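Local atomic coordinates of lipoprotein (Colwellia psychrerythraea, PDB entry 3O0Y), a protein that is of unknown function, a putative bacterial lipoprotein whose DUF885 family belongs to a metallopeptidase-like clan. Residues 382-387 against 451-456. Residues are numbered along the deposited sequence; the frame is centred on the assembly and turned at random.
Sequences PSYQVE and NLDQAE
The loop of P382-Y384, leading toward strand 387-390, meets L452 and D453, where helix 444-452 runs out into the following turn, the backbones coming nearest at P382 and D453, whose CA atoms lie 6.8 Å apart. D453 reaches across with both carboxylate oxygens. OD2 accepts the backbone N-H of S383 (N to OD2 2.8 Å, 155° at the hydrogen), while OD1 takes the S383 hydroxyl, OG to OD1 2.6 Å, and each oxygen uses its syn lone pair. S383 can offer both donors to one carboxylate because OG sits between its own N and carbonyl carbon (chi1 69°). Beside this pair, CD1 of L452 lies over one face of the Y384 ring, a CH-pi contact 4.2 Å from the centroid. A water donates to Y384 OH and to D453 OD1, and the phenol is also hydrogen-bonded to the V409 carbonyl. An alanine in place of D453 would probably leave the S383 N-H and hydroxyl without these acceptors and deprive the water of one mate. The two-point grip thus ties the loop to the chain at the end of that helix, and its donors would be expected to stabilise the carboxylate as an anion.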
loop_
_atom_site.group_PDB
_atom_site.type_symbol
_atom_site.label_atom_id
_atom_site.label_comp_id
_atom_site.label_asym_id
_atom_site.label_seq_id
_atom_site.Cartn_x
_atom_site.Cartn_y
_atom_site.Cartn_z
ATOM N N PRO A 382 -5.690 6.586 -19.063
ATOM C CA PRO A 382 -5.633 5.137 -18.884
ATOM C C PRO A 382 -6.986 4.494 -19.212
ATOM O O PRO A 382 -8.001 5.183 -19.218
ATOM C CB PRO A 382 -5.337 4.966 -17.427
ATOM C CG PRO A 382 -5.723 6.238 -16.786
ATOM C CD PRO A 382 -5.571 7.312 -17.780
ATOM N N SER A 383 -6.997 3.192 -19.497
ATOM C CA SER A 383 -8.215 2.503 -19.943
ATOM C C SER A 383 -9.168 2.043 -18.794
ATOM O O SER A 383 -10.137 1.301 -19.060
ATOM C CB SER A 383 -7.849 1.257 -20.740
ATOM O OG SER A 383 -7.269 0.283 -19.869
ATOM N N TYR A 384 -8.934 2.506 -17.566
ATOM C CA TYR A 384 -9.685 2.143 -16.387
ATOM C C TYR A 384 -10.245 3.400 -15.723
ATOM O O TYR A 384 -9.567 4.404 -15.716
ATOM C CB TYR A 384 -8.808 1.447 -15.353
ATOM C CG TYR A 384 -8.062 0.267 -15.845
ATOM C CD1 TYR A 384 -8.500 -1.043 -15.555
ATOM C CD2 TYR A 384 -6.812 0.408 -16.438
ATOM C CE1 TYR A 384 -7.753 -2.128 -15.965
ATOM C CE2 TYR A 384 -6.063 -0.711 -16.854
ATOM C CZ TYR A 384 -6.572 -1.966 -16.613
ATOM O OH TYR A 384 -5.850 -3.076 -16.952
ATOM N N GLN A 385 -11.523 3.353 -15.336
ATOM C CA GLN A 385 -12.152 4.505 -14.709
ATOM C C GLN A 385 -12.271 4.210 -13.229
ATOM O O GLN A 385 -12.815 3.190 -12.867
ATOM C CB GLN A 385 -13.552 4.757 -15.277
ATOM C CG GLN A 385 -13.529 5.546 -16.578
ATOM C CD GLN A 385 -14.722 6.540 -16.699
ATOM O OE1 GLN A 385 -15.803 6.372 -16.062
ATOM N NE2 GLN A 385 -14.525 7.580 -17.518
ATOM N N VAL A 386 -11.905 5.151 -12.382
ATOM C CA VAL A 386 -11.963 4.949 -10.962
ATOM C C VAL A 386 -13.385 5.076 -10.409
ATOM O O VAL A 386 -14.224 5.779 -10.982
ATOM C CB VAL A 386 -11.057 6.014 -10.249
ATOM C CG1 VAL A 386 -11.648 7.442 -10.368
ATOM C CG2 VAL A 386 -10.832 5.678 -8.786
ATOM N N GLU A 387 -13.640 4.369 -9.336
ATOM C CA GLU A 387 -14.905 4.460 -8.630
ATOM C C GLU A 387 -14.645 4.780 -7.159
ATOM O O GLU A 387 -13.621 4.409 -6.622
ATOM C CB GLU A 387 -15.695 3.160 -8.731
ATOM C CG GLU A 387 -16.084 2.889 -10.190
ATOM C CD GLU A 387 -17.076 1.731 -10.387
ATOM O OE1 GLU A 387 -17.617 1.171 -9.361
ATOM O OE2 GLU A 387 -17.228 1.381 -11.595
ATOM N N ASN A 451 0.173 2.180 -15.616
ATOM C CA ASN A 451 1.172 1.134 -15.578
ATOM C C ASN A 451 0.562 -0.188 -16.051
ATOM O O ASN A 451 1.215 -0.894 -16.835
ATOM C CB ASN A 451 1.680 0.963 -14.186
ATOM C CG ASN A 451 2.978 0.184 -14.114
ATOM O OD1 ASN A 451 3.465 -0.436 -15.113
ATOM N ND2 ASN A 451 3.551 0.182 -12.940
ATOM N N LEU A 452 -0.696 -0.467 -15.657
ATOM C CA LEU A 452 -1.325 -1.697 -16.111
ATOM C C LEU A 452 -1.495 -1.724 -17.608
ATOM O O LEU A 452 -1.315 -2.774 -18.254
ATOM C CB LEU A 452 -2.692 -1.845 -15.485
ATOM C CG LEU A 452 -2.733 -2.232 -14.051
ATOM C CD1 LEU A 452 -4.263 -2.119 -13.552
ATOM C CD2 LEU A 452 -2.104 -3.627 -13.749
ATOM N N ASP A 453 -1.751 -0.544 -18.214
ATOM C CA ASP A 453 -1.902 -0.453 -19.638
ATOM C C ASP A 453 -0.605 -0.716 -20.503
ATOM O O ASP A 453 -0.706 -0.852 -21.745
ATOM C CB ASP A 453 -2.434 0.904 -20.049
ATOM C CG ASP A 453 -3.933 1.069 -19.898
ATOM O OD1 ASP A 453 -4.707 0.085 -19.897
ATOM O OD2 ASP A 453 -4.330 2.285 -19.747
ATOM N N GLN A 454 0.564 -0.773 -19.879
ATOM C CA GLN A 454 1.809 -1.053 -20.579
ATOM C C GLN A 454 1.991 -2.506 -20.897
ATOM O O GLN A 454 2.844 -3.222 -20.345
ATOM C CB GLN A 454 3.009 -0.423 -19.848
ATOM C CG GLN A 454 2.787 1.063 -19.468
ATOM C CD GLN A 454 2.265 1.939 -20.601
ATOM O OE1 GLN A 454 1.201 2.587 -20.441
ATOM N NE2 GLN A 454 2.914 1.915 -21.719
ATOM N N ALA A 455 1.150 -2.989 -21.785
ATOM C CA ALA A 455 1.007 -4.405 -21.942
ATOM C C ALA A 455 2.207 -5.041 -22.638
ATOM O O ALA A 455 2.311 -6.290 -22.637
ATOM C CB ALA A 455 -0.262 -4.717 -22.781
ATOM N N GLU A 456 3.037 -4.237 -23.277
ATOM C CA GLU A 456 4.318 -4.736 -23.819
ATOM C C GLU A 456 5.398 -5.039 -22.783
ATOM O O GLU A 456 6.365 -5.685 -23.156
ATOM C CB GLU A 456 4.852 -3.792 -24.857
ATOM C CG GLU A 456 5.554 -2.594 -24.353
ATOM C CD GLU A 456 4.717 -1.460 -23.742
ATOM O OE1 GLU A 456 3.448 -1.486 -23.549
ATOM O OE2 GLU A 456 5.406 -0.458 -23.467
HETATM O O HOH W 1 -4.582 -2.745 -19.388
#